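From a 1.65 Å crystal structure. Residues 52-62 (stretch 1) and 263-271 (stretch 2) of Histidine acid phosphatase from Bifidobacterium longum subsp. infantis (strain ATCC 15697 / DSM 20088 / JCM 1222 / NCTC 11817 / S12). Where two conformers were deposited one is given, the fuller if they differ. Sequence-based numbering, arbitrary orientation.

Stretch 1, residues 52-62: SYKYDALLMRM
Stretch 2 (263-271) KWYNTTDGT

The contact joins a helix that starts at Y55 and continues past M62, with K54 at its N-cap position, to a short strand, W264 and Y265, that runs on into a tight turn. Helical phi/psi values near -65/-40 hold from Y55 onward, with i to i+4 bonds beginning at L58 N to K54 O, 2.8 Å. The register is set by three CA pairs: L58 CA to N266 CA is 5.7 Å, R61 CA to G270 CA is 5.3 Å, and M62 CA to W264 CA is 6.6 Å. Together the stretches bury 474 Å².

K263, extended at -166/129, is exposed and stays clear of the helix. W264 (-123/134; chi1 m, chi2 -82°) points its CA-to-CB bond toward the helix and lays a broad indole against it. M62 (chi1, chi2 and chi3 all t) sets CG over the face of the six-membered ring, 3.7 Å from its centroid and 3.6 Å from W264 CH2. M62 SD lies obliquely, 4.6 Å from the same centroid. A flexible, unbranched thioether chain suits this flat surface.

Y265 (-111/159; chi1 m) points away, so its backbone does the packing: L58 CD2 lies 3.5 Å from Y265 C. L58 (chi1 m, chi2 t) starts sideways, but its end comes nearer, and CD2 of L58 also lies 3.5 Å from N266 N, just past the strand. Within stretch 2, Y265 N donates to G270 O at 2.8 Å, which ties the turn together.

N266 (-82/67; chi1 t, chi2 8°) is the polar centre. Its amide offers both a donor and an acceptor: ND2 gives a hydrogen bond to Y53 O, 3.0 Å with an angle of 159°, while OD1 lies 3.3 Å from A57 CB and accepts from water 1 at 2.9 Å. The methyl of A57 points toward stretch 2 and adds little bulk beside the amide, a good match for so close a contact.

T267 (-130/179; chi1 p) points away, yet its carbonyl O accepts from water 1 at 2.8 Å and lies 3.5 Å from R61 CD. The same water accepts from R61 NH1 at 2.9 Å, so it links R61, N266 and T267. R61 (m, m, p, chi4 78°) curls back to place NH1 3.1 Å from Y53 OH, a hydrogen bond that steadies the guanidinium. T267 OG1 donates to T271 O at 2.6 Å.

T268 (-59/-36) and D269 (-119/12), both chi1 p, point outward. D269 OD1 accepts from T271 N at 2.9 Å and T271 OG1 at 2.8 Å, bracing the turn. G270 (79/2) has a positive phi that favours glycine, and an ideal CB would sit only 3.3 Å from R61 CB. T271 (-111/165; chi1 p) leaves the contact.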

# COMPACT_ATOMS: atom_id res chain seq x y z
N SER A 52 -11.03 -10.73 6.93
CA SER A 52 -11.80 -11.69 7.71
C SER A 52 -13.18 -11.89 7.10
O SER A 52 -13.56 -11.20 6.16
CB SER A 52 -11.94 -11.21 9.16
OG SER A 52 -12.70 -10.02 9.21
N TYR A 53 -13.90 -12.88 7.63
CA TYR A 53 -15.28 -13.14 7.22
C TYR A 53 -16.15 -12.06 7.84
O TYR A 53 -16.55 -12.15 9.01
CB TYR A 53 -15.69 -14.55 7.67
CG TYR A 53 -17.06 -15.02 7.23
CD1 TYR A 53 -17.46 -14.95 5.89
CD2 TYR A 53 -17.96 -15.55 8.15
CE1 TYR A 53 -18.73 -15.38 5.50
CE2 TYR A 53 -19.21 -15.98 7.77
CZ TYR A 53 -19.60 -15.90 6.44
OH TYR A 53 -20.86 -16.34 6.08
N LYS A 54 -16.42 -11.02 7.06
CA LYS A 54 -16.98 -9.79 7.61
C LYS A 54 -17.87 -9.07 6.60
O LYS A 54 -19.10 -9.12 6.73
CB LYS A 54 -15.86 -8.87 8.11
CG LYS A 54 -16.36 -7.57 8.73
CD LYS A 54 -15.21 -6.68 9.23
CE LYS A 54 -14.34 -6.19 8.08
NZ LYS A 54 -13.29 -5.24 8.57
N TYR A 55 -17.26 -8.42 5.62
CA TYR A 55 -18.04 -7.71 4.59
C TYR A 55 -18.89 -8.71 3.81
O TYR A 55 -20.06 -8.46 3.51
CB TYR A 55 -17.12 -6.97 3.63
CG TYR A 55 -16.35 -5.82 4.25
CD1 TYR A 55 -16.98 -4.92 5.11
CD2 TYR A 55 -15.00 -5.64 3.98
CE1 TYR A 55 -16.28 -3.86 5.67
CE2 TYR A 55 -14.29 -4.58 4.55
CZ TYR A 55 -14.94 -3.70 5.39
OH TYR A 55 -14.23 -2.65 5.94
N ASP A 56 -18.27 -9.84 3.47
CA ASP A 56 -18.99 -10.90 2.78
C ASP A 56 -20.00 -11.60 3.69
O ASP A 56 -21.09 -11.97 3.25
CB ASP A 56 -18.01 -11.92 2.14
CG ASP A 56 -16.99 -12.49 3.13
OD1 ASP A 56 -16.46 -13.59 2.85
OD2 ASP A 56 -16.67 -11.86 4.16
N ALA A 57 -19.65 -11.73 4.97
CA ALA A 57 -20.56 -12.33 5.93
C ALA A 57 -21.81 -11.48 6.10
O ALA A 57 -22.94 -11.97 5.99
CB ALA A 57 -19.87 -12.51 7.28
N LEU A 58 -21.61 -10.19 6.37
CA LEU A 58 -22.73 -9.31 6.69
C LEU A 58 -23.67 -9.17 5.51
O LEU A 58 -24.90 -9.13 5.69
CB LEU A 58 -22.22 -7.94 7.15
CG LEU A 58 -21.63 -7.88 8.56
CD1 LEU A 58 -20.88 -6.58 8.78
CD2 LEU A 58 -22.74 -8.04 9.58
N LEU A 59 -23.12 -9.07 4.30
CA LEU A 59 -23.97 -8.93 3.14
C LEU A 59 -24.76 -10.21 2.84
O LEU A 59 -25.88 -10.15 2.35
CB LEU A 59 -23.18 -8.45 1.92
CG LEU A 59 -22.77 -6.97 1.97
CD1 LEU A 59 -21.87 -6.67 0.80
CD2 LEU A 59 -24.00 -6.05 1.92
N MET A 60 -24.18 -11.37 3.15
CA MET A 60 -24.96 -12.62 3.07
C MET A 60 -26.07 -12.69 4.12
O MET A 60 -27.15 -13.18 3.84
CB MET A 60 -24.08 -13.86 3.16
CG MET A 60 -24.81 -15.16 2.80
SD MET A 60 -25.29 -15.20 1.05
CE MET A 60 -23.89 -16.02 0.31
N ARG A 61 -25.82 -12.19 5.33
CA ARG A 61 -26.90 -12.15 6.32
C ARG A 61 -28.02 -11.24 5.83
O ARG A 61 -29.21 -11.55 5.99
CB ARG A 61 -26.38 -11.66 7.69
CG ARG A 61 -25.20 -12.47 8.25
CD ARG A 61 -25.61 -13.90 8.65
NE ARG A 61 -25.58 -14.83 7.52
CZ ARG A 61 -24.47 -15.37 7.01
NH1 ARG A 61 -23.28 -15.08 7.52
NH2 ARG A 61 -24.55 -16.21 5.98
N MET A 62 -27.66 -10.13 5.20
CA MET A 62 -28.65 -9.21 4.64
C MET A 62 -29.42 -9.90 3.52
O MET A 62 -30.66 -9.77 3.41
CB MET A 62 -27.95 -7.94 4.12
CG MET A 62 -28.87 -6.89 3.53
SD MET A 62 -27.90 -5.44 3.06
CE MET A 62 -29.21 -4.32 2.57
N LYS A 263 -31.38 -4.67 10.81
CA LYS A 263 -30.08 -4.50 11.42
C LYS A 263 -29.42 -5.87 11.38
O LYS A 263 -30.02 -6.87 11.77
CB LYS A 263 -30.24 -4.02 12.86
CG LYS A 263 -29.06 -3.27 13.44
CD LYS A 263 -29.45 -2.58 14.75
CE LYS A 263 -30.45 -1.45 14.51
NZ LYS A 263 -31.26 -1.09 15.72
N TRP A 264 -28.19 -5.94 10.87
CA TRP A 264 -27.53 -7.24 10.80
C TRP A 264 -26.21 -7.24 11.53
O TRP A 264 -25.42 -6.31 11.37
CB TRP A 264 -27.32 -7.69 9.34
CG TRP A 264 -28.61 -7.90 8.65
CD1 TRP A 264 -29.40 -9.01 8.71
CD2 TRP A 264 -29.29 -6.97 7.80
NE1 TRP A 264 -30.53 -8.83 7.95
CE2 TRP A 264 -30.48 -7.58 7.37
CE3 TRP A 264 -28.99 -5.67 7.35
CZ2 TRP A 264 -31.40 -6.94 6.53
CZ3 TRP A 264 -29.89 -5.04 6.51
CH2 TRP A 264 -31.08 -5.68 6.10
N TYR A 265 -25.99 -8.27 12.34
CA TYR A 265 -24.72 -8.46 13.03
C TYR A 265 -24.00 -9.65 12.45
O TYR A 265 -24.61 -10.53 11.83
CB TYR A 265 -24.95 -8.68 14.53
CG TYR A 265 -25.53 -7.47 15.22
CD1 TYR A 265 -24.70 -6.53 15.80
CD2 TYR A 265 -26.90 -7.27 15.26
CE1 TYR A 265 -25.23 -5.40 16.42
CE2 TYR A 265 -27.44 -6.15 15.89
CZ TYR A 265 -26.59 -5.22 16.46
OH TYR A 265 -27.11 -4.11 17.08
N ASN A 266 -22.70 -9.69 12.66
CA ASN A 266 -21.87 -10.75 12.11
C ASN A 266 -21.92 -12.02 12.97
O ASN A 266 -20.93 -12.42 13.58
CB ASN A 266 -20.44 -10.24 11.96
CG ASN A 266 -19.57 -11.17 11.14
OD1 ASN A 266 -20.07 -12.14 10.55
ND2 ASN A 266 -18.27 -10.89 11.10
N THR A 267 -23.10 -12.64 12.99
CA THR A 267 -23.35 -13.83 13.79
C THR A 267 -23.99 -14.90 12.91
O THR A 267 -24.26 -14.66 11.74
CB THR A 267 -24.31 -13.53 14.94
OG1 THR A 267 -25.58 -13.12 14.41
CG2 THR A 267 -23.74 -12.43 15.84
N THR A 268 -24.26 -16.07 13.50
CA THR A 268 -24.80 -17.20 12.75
C THR A 268 -26.13 -16.89 12.07
O THR A 268 -26.37 -17.38 10.96
CB THR A 268 -24.99 -18.44 13.66
OG1 THR A 268 -25.75 -18.07 14.81
CG2 THR A 268 -23.65 -18.99 14.12
N ASP A 269 -26.97 -16.09 12.71
CA ASP A 269 -28.28 -15.77 12.13
C ASP A 269 -28.50 -14.30 11.84
O ASP A 269 -29.63 -13.87 11.58
CB ASP A 269 -29.42 -16.29 13.02
CG ASP A 269 -29.45 -15.63 14.39
OD1 ASP A 269 -28.68 -14.68 14.65
OD2 ASP A 269 -30.27 -16.06 15.22
N GLY A 270 -27.42 -13.52 11.90
CA GLY A 270 -27.50 -12.10 11.59
C GLY A 270 -28.05 -11.25 12.72
O GLY A 270 -28.19 -10.04 12.56
N THR A 271 -28.38 -11.87 13.85
CA THR A 271 -28.91 -11.12 14.97
C THR A 271 -27.93 -11.07 16.13
O THR A 271 -26.96 -11.84 16.19
CB THR A 271 -30.24 -11.70 15.47
OG1 THR A 271 -29.97 -12.86 16.28
CG2 THR A 271 -31.13 -12.09 14.29
O HOH W 1 -22.27 -13.91 9.99
O HOH W 2 -29.83 -12.65 8.33